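Local coordinates for protein putative polysaccharide binding proteins (DUF1812) (Bacteroides thetaiotaomicron VPI-5482, PDB 3GF8) that is of unknown function but is a putative fimbrial assembly protein of the FimB/Mfa2 family, probably an outer-membrane lipoprotein, also named as a putative polysaccharide-binding protein, at residues Glu173-Asn178 with Asp190-Phe195; Met247-Gly252 with Trp287-Gln292. One frame throughout, in Å; residues are numbered along the deposited sequence. Where two conformers were deposited one is given.

Overall arrangement
Both contacts lie in the later half of the chain, within the range of the fimbrillin-associated Mfa1/Mfa2 family. The chain first reaches strand 170-176, then makes an excursion that includes strand 180-182. Contact 1 closes this excursion when strand 193-195 returns antiparallel beside 170-176. These two strands belong to a five-stranded mixed sheet with 115-116, 224-229 and 235-240. Contact 2 opens later, in the loop after helix 241-246. It closes when strand 287-290 brings its side chains up to that loop, after helix 257-263 and strands 266-273 and 279-284. The contacts follow in series, neither nested nor crossed. The centres of contact 1 and contact 2 are about 25 Å apart.

Contact 1 (Glu173-Asn178 with Asp190-Phe195); sequences EIIESN and DDVLSF
Ile-174 and Phe-195 face each other as a hydrogen-bonded pair of an antiparallel beta ladder. The ladder joins strands 170-176 and 193-195, with 224-229 and 115-116 on their outer sides in the same sheet. Ile-174 N gives a bond to Phe-195 O at 2.8 Å, and Phe-195 N returns one to Ile-174 O at 2.7 Å. Glu-176 and Leu-193 form the next such pair; Leu-193 N reaches Glu-176 O from 46° above the carbonyl plane. Between them, Ile-175 and Ser-194 are a non-hydrogen-bonded pair, with Ile-175 CA 3.3 Å from Leu-193 O. Ser-194 OG, anti to its backbone N (chi1 -178°), is thereby placed to donate to Glu-173 OE1 in a very short bond of 2.5 Å.

The Phe-195 ring turns its edge to the backbone: Ile-174 O lies in the ring plane, 3.4 Å from Phe-195 CD1. Farther along, Asn-178 OD1 comes obliquely to Phe-195 CE1 at 3.3 Å, with the amide plane perpendicular to the ring. OD1 is buried without a polar partner. An alanine at Phe-195 would probably open a gap beside Asn-178 OD1 and along Ile-174 O, where the ring edge now lies.

In the outer shell, Asn-178 ND2 bonds to Arg-216 O and Thr-214 OG1. Glu-176 is held by Arg-221 and Thr-223, and Asp-190 by Arg-110. Arg-196 NE bonds to Ser-194 OG.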
loop_
_atom_site.group_PDB
_atom_site.type_symbol
_atom_site.label_atom_id
_atom_site.label_comp_id
_atom_site.label_asym_id
_atom_site.label_seq_id
_atom_site.Cartn_x
_atom_site.Cartn_y
_atom_site.Cartn_z
ATOM N N GLU A 173 -0.260 -5.796 16.387
ATOM C CA GLU A 173 -1.137 -4.960 15.620
ATOM C C GLU A 173 -0.432 -3.772 14.964
ATOM O O GLU A 173 0.455 -3.148 15.558
ATOM C CB GLU A 173 -2.208 -4.343 16.532
ATOM C CG GLU A 173 -2.995 -5.284 17.400
ATOM C CD GLU A 173 -3.883 -4.485 18.337
ATOM O OE1 GLU A 173 -4.972 -4.022 17.904
ATOM O OE2 GLU A 173 -3.459 -4.284 19.494
ATOM N N ILE A 174 -0.879 -3.452 13.756
ATOM C CA ILE A 174 -0.620 -2.176 13.118
ATOM C C ILE A 174 -1.999 -1.499 13.152
ATOM O O ILE A 174 -2.990 -2.117 12.737
ATOM C CB ILE A 174 -0.087 -2.358 11.678
ATOM C CG1 ILE A 174 1.325 -2.992 11.731
ATOM C CG2 ILE A 174 -0.071 -1.032 10.940
ATOM C CD1 ILE A 174 2.023 -3.184 10.397
ATOM N N ILE A 175 -2.065 -0.278 13.690
ATOM C CA ILE A 175 -3.334 0.424 13.936
ATOM C C ILE A 175 -3.382 1.708 13.117
ATOM O O ILE A 175 -2.531 2.541 13.229
ATOM C CB ILE A 175 -3.547 0.721 15.445
ATOM C CG1 ILE A 175 -3.571 -0.605 16.215
ATOM C CG2 ILE A 175 -4.856 1.556 15.671
ATOM C CD1 ILE A 175 -3.399 -0.518 17.743
ATOM N N GLU A 176 -4.355 1.818 12.238
ATOM C CA GLU A 176 -4.505 2.996 11.419
ATOM C C GLU A 176 -5.888 2.981 10.785
ATOM O O GLU A 176 -6.491 1.923 10.629
ATOM C CB GLU A 176 -3.427 3.023 10.346
ATOM C CG GLU A 176 -3.327 4.339 9.599
ATOM C CD GLU A 176 -3.217 5.520 10.533
ATOM O OE1 GLU A 176 -2.124 5.761 11.073
ATOM O OE2 GLU A 176 -4.253 6.182 10.735
ATOM N N SER A 177 -6.383 4.165 10.438
ATOM C CA SER A 177 -7.656 4.322 9.755
ATOM C C SER A 177 -7.385 4.691 8.286
ATOM O O SER A 177 -7.864 5.694 7.755
ATOM C CB SER A 177 -8.493 5.385 10.469
ATOM O OG SER A 177 -7.812 6.611 10.462
ATOM N N ASN A 178 -6.568 3.857 7.661
ATOM C CA ASN A 178 -6.122 4.038 6.293
ATOM C C ASN A 178 -6.851 3.140 5.314
ATOM O O ASN A 178 -6.361 2.928 4.227
ATOM C CB ASN A 178 -4.591 3.817 6.176
ATOM C CG ASN A 178 -4.127 2.449 6.659
ATOM O OD1 ASN A 178 -4.868 1.686 7.271
ATOM N ND2 ASN A 178 -2.866 2.139 6.389
ATOM N N ASP A 190 -12.605 7.204 8.183
ATOM C CA ASP A 190 -12.928 5.778 8.299
ATOM C C ASP A 190 -12.704 5.383 9.738
ATOM O O ASP A 190 -12.156 6.165 10.512
ATOM C CB ASP A 190 -12.068 4.944 7.331
ATOM C CG ASP A 190 -12.603 3.503 7.126
ATOM O OD1 ASP A 190 -13.695 3.163 7.624
ATOM O OD2 ASP A 190 -11.910 2.687 6.478
ATOM N N ASP A 191 -13.188 4.207 10.120
ATOM C CA ASP A 191 -12.819 3.637 11.413
ATOM C C ASP A 191 -11.357 3.321 11.440
ATOM O O ASP A 191 -10.755 3.113 10.395
ATOM C CB ASP A 191 -13.591 2.347 11.660
ATOM C CG ASP A 191 -15.057 2.603 11.883
ATOM O OD1 ASP A 191 -15.356 3.505 12.686
ATOM O OD2 ASP A 191 -15.904 1.937 11.260
ATOM N N VAL A 192 -10.802 3.278 12.659
ATOM C CA VAL A 192 -9.465 2.738 12.892
ATOM C C VAL A 192 -9.485 1.209 12.864
ATOM O O VAL A 192 -10.270 0.569 13.576
ATOM C CB VAL A 192 -8.909 3.223 14.242
ATOM C CG1 VAL A 192 -7.508 2.592 14.561
ATOM C CG2 VAL A 192 -8.852 4.749 14.243
ATOM N N LEU A 193 -8.591 0.649 12.051
ATOM C CA LEU A 193 -8.467 -0.775 11.879
ATOM C C LEU A 193 -7.217 -1.291 12.623
ATOM O O LEU A 193 -6.232 -0.552 12.795
ATOM C CB LEU A 193 -8.384 -1.118 10.384
ATOM C CG LEU A 193 -9.507 -0.632 9.459
ATOM C CD1 LEU A 193 -9.208 -1.055 8.026
ATOM C CD2 LEU A 193 -10.927 -1.088 9.923
ATOM N N SER A 194 -7.316 -2.544 13.087
ATOM C CA SER A 194 -6.235 -3.322 13.698
ATOM C C SER A 194 -5.763 -4.386 12.702
ATOM O O SER A 194 -6.448 -5.376 12.454
ATOM C CB SER A 194 -6.735 -3.985 14.991
ATOM O OG SER A 194 -5.710 -4.725 15.661
ATOM N N PHE A 195 -4.622 -4.137 12.065
ATOM C CA PHE A 195 -4.057 -5.104 11.140
ATOM C C PHE A 195 -3.215 -6.037 11.956
ATOM O O PHE A 195 -2.370 -5.578 12.731
ATOM C CB PHE A 195 -3.198 -4.426 10.075
ATOM C CG PHE A 195 -3.967 -3.487 9.172
ATOM C CD1 PHE A 195 -4.220 -2.175 9.563
ATOM C CD2 PHE A 195 -4.433 -3.903 7.928
ATOM C CE1 PHE A 195 -4.913 -1.310 8.728
ATOM C CE2 PHE A 195 -5.128 -3.037 7.085
ATOM C CZ PHE A 195 -5.368 -1.740 7.490
#

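Contact 2 (Met247-Gly252 with Trp287-Gln292); sequences MTNAEG and WVHRIQ
Trp-287 lays one face of its indole under the loop 247-252, where this loop packs on strand 287-290 through side chains and ordered water. The strand pairs antiparallel with 279-284, and the loop links helices 241-246 and 257-263. Above the six-membered ring, Asn-249 ND2 lies 3.1 Å from the plane of Trp-287, toward the rim near CE3 and CZ3. The amide is turned 75° from the indole. Glu-251 CA covers the five-membered ring in a CH-pi contact, 3.8 Å from the Trp-287 centroid. Gly-252 N lies over the same face, and Gly-252 CA is 3.9 Å from Trp-287 CH2. In the indole plane, a water accepts from Trp-287 NE1 and donates to Glu-251 OE1. The other carboxylate oxygen, Glu-251 OE2, bonds to Tyr-260, Asn-285 and Gln-264, which hold that group in place.

Two residues on, His-289 receives Thr-248 over its face. Thr-248 CB is 3.9 Å from the His-289 centroid, and Thr-248 CG2 is 3.4 Å from His-289 CD2. The first torsion of Thr-248 (chi1 64°) leaves CG2 anti to the carbonyl carbon and over this ring, while OG1 bonds to Leu-245 O. Asn-249 OD1 approaches the imidazole edge, 3.2 Å from His-289 CE1. A second water, also in the imidazole plane, donates to this oxygen and bonds to His-289 NE2.

Ile-291 completes the contact. In the conformer described, SE of selenomethionine Met-247 lies 4.2 Å from Ile-291 CD1.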
loop_
_atom_site.group_PDB
_atom_site.type_symbol
_atom_site.label_atom_id
_atom_site.label_comp_id
_atom_site.label_asym_id
_atom_site.label_seq_id
_atom_site.Cartn_x
_atom_site.Cartn_y
_atom_site.Cartn_z
HETATM N N MSE A 247 12.749 8.403 10.498
HETATM C CA MSE A 247 14.091 8.531 11.088
HETATM C C MSE A 247 15.132 7.825 10.185
HETATM O O MSE A 247 16.315 8.032 10.317
HETATM C CB MSE A 247 14.162 7.902 12.529
HETATM C CG MSE A 247 13.332 8.573 13.743
HETATM SE SE MSE A 247 13.175 7.466 15.479
HETATM C CE MSE A 247 11.323 7.800 16.001
ATOM N N THR A 248 14.703 6.931 9.298
ATOM C CA THR A 248 15.693 6.156 8.570
ATOM C C THR A 248 16.165 6.971 7.397
ATOM O O THR A 248 15.749 8.129 7.215
ATOM C CB THR A 248 15.168 4.792 8.124
ATOM O OG1 THR A 248 14.099 4.966 7.194
ATOM C CG2 THR A 248 14.697 3.976 9.335
ATOM N N ASN A 249 17.022 6.376 6.585
ATOM C CA ASN A 249 17.608 7.079 5.431
ATOM C C ASN A 249 16.982 6.744 4.080
ATOM O O ASN A 249 17.621 6.917 3.033
ATOM C CB ASN A 249 19.117 6.752 5.381
ATOM C CG ASN A 249 19.413 5.206 5.304
ATOM O OD1 ASN A 249 18.558 4.337 5.617
ATOM N ND2 ASN A 249 20.638 4.883 4.889
ATOM N N ALA A 250 15.748 6.239 4.085
ATOM C CA ALA A 250 15.115 5.741 2.836
ATOM C C ALA A 250 16.084 4.775 2.115
ATOM O O ALA A 250 16.313 4.835 0.894
ATOM C CB ALA A 250 14.722 6.888 1.939
ATOM N N GLU A 251 16.679 3.911 2.914
ATOM C CA GLU A 251 17.552 2.864 2.411
ATOM C C GLU A 251 18.706 3.421 1.594
ATOM O O GLU A 251 19.134 2.841 0.618
ATOM C CB GLU A 251 16.732 1.815 1.647
ATOM C CG GLU A 251 15.685 1.158 2.575
ATOM C CD GLU A 251 14.870 0.077 1.884
ATOM O OE1 GLU A 251 15.463 -0.652 1.059
ATOM O OE2 GLU A 251 13.655 -0.040 2.181
ATOM N N GLY A 252 19.203 4.568 2.022
ATOM C CA GLY A 252 20.379 5.165 1.413
ATOM C C GLY A 252 20.038 6.053 0.254
ATOM O O GLY A 252 20.927 6.551 -0.410
ATOM N N TRP A 287 19.497 -2.077 6.791
ATOM C CA TRP A 287 20.081 -0.849 7.326
ATOM C C TRP A 287 19.878 -0.752 8.808
ATOM O O TRP A 287 18.744 -0.741 9.250
ATOM C CB TRP A 287 19.472 0.387 6.679
ATOM C CG TRP A 287 19.743 0.443 5.219
ATOM C CD1 TRP A 287 19.049 -0.198 4.228
ATOM C CD2 TRP A 287 20.820 1.144 4.572
ATOM N NE1 TRP A 287 19.613 0.093 2.993
ATOM C CE2 TRP A 287 20.696 0.914 3.180
ATOM C CE3 TRP A 287 21.880 1.935 5.036
ATOM C CZ2 TRP A 287 21.604 1.434 2.252
ATOM C CZ3 TRP A 287 22.764 2.468 4.116
ATOM C CH2 TRP A 287 22.611 2.217 2.722
ATOM N N VAL A 288 20.989 -0.641 9.543
ATOM C CA VAL A 288 20.984 -0.517 10.980
ATOM C C VAL A 288 20.767 0.940 11.387
ATOM O O VAL A 288 21.402 1.788 10.818
ATOM C CB VAL A 288 22.323 -0.990 11.537
ATOM C CG1 VAL A 288 22.293 -0.961 13.037
ATOM C CG2 VAL A 288 22.674 -2.402 10.980
ATOM N N HIS A 289 19.833 1.202 12.312
ATOM C CA HIS A 289 19.561 2.531 12.902
ATOM C C HIS A 289 19.396 2.484 14.436
ATOM O O HIS A 289 18.522 1.770 14.958
ATOM C CB HIS A 289 18.289 3.122 12.300
ATOM C CG HIS A 289 18.309 3.179 10.807
ATOM N ND1 HIS A 289 19.089 4.074 10.106
ATOM C CD2 HIS A 289 17.640 2.455 9.879
ATOM C CE1 HIS A 289 18.902 3.893 8.811
ATOM N NE2 HIS A 289 18.029 2.913 8.646
ATOM N N ARG A 290 20.260 3.214 15.148
ATOM C CA ARG A 290 20.131 3.445 16.593
ATOM C C ARG A 290 18.854 4.254 16.873
ATOM O O ARG A 290 18.526 5.178 16.140
ATOM C CB ARG A 290 21.328 4.235 17.116
ATOM C CG ARG A 290 21.392 4.425 18.661
ATOM C CD ARG A 290 21.868 3.124 19.318
ATOM N NE ARG A 290 22.221 3.216 20.745
ATOM C CZ ARG A 290 21.357 3.286 21.761
ATOM N NH1 ARG A 290 20.045 3.299 21.522
ATOM N NH2 ARG A 290 21.813 3.349 23.027
ATOM N N ILE A 291 18.098 3.878 17.895
ATOM C CA ILE A 291 16.922 4.656 18.233
ATOM C C ILE A 291 17.340 5.519 19.390
ATOM O O ILE A 291 17.873 5.026 20.372
ATOM C CB ILE A 291 15.716 3.809 18.579
ATOM C CG1 ILE A 291 15.365 2.898 17.399
ATOM C CG2 ILE A 291 14.532 4.732 18.936
ATOM C CD1 ILE A 291 14.638 3.629 16.246
ATOM N N GLN A 292 17.169 6.822 19.246
ATOM C CA GLN A 292 17.495 7.729 20.360
ATOM C C GLN A 292 16.372 7.642 21.382
ATOM O O GLN A 292 15.187 7.825 21.050
ATOM C CB GLN A 292 17.680 9.184 19.888
ATOM C CG GLN A 292 18.831 9.401 18.908
ATOM C CD GLN A 292 20.156 8.845 19.422
ATOM O OE1 GLN A 292 20.524 9.072 20.569
ATOM N NE2 GLN A 292 20.874 8.114 18.572
HETATM O O HOH W 1 16.808 1.916 6.290
HETATM O O HOH W 2 17.900 -1.654 1.376
#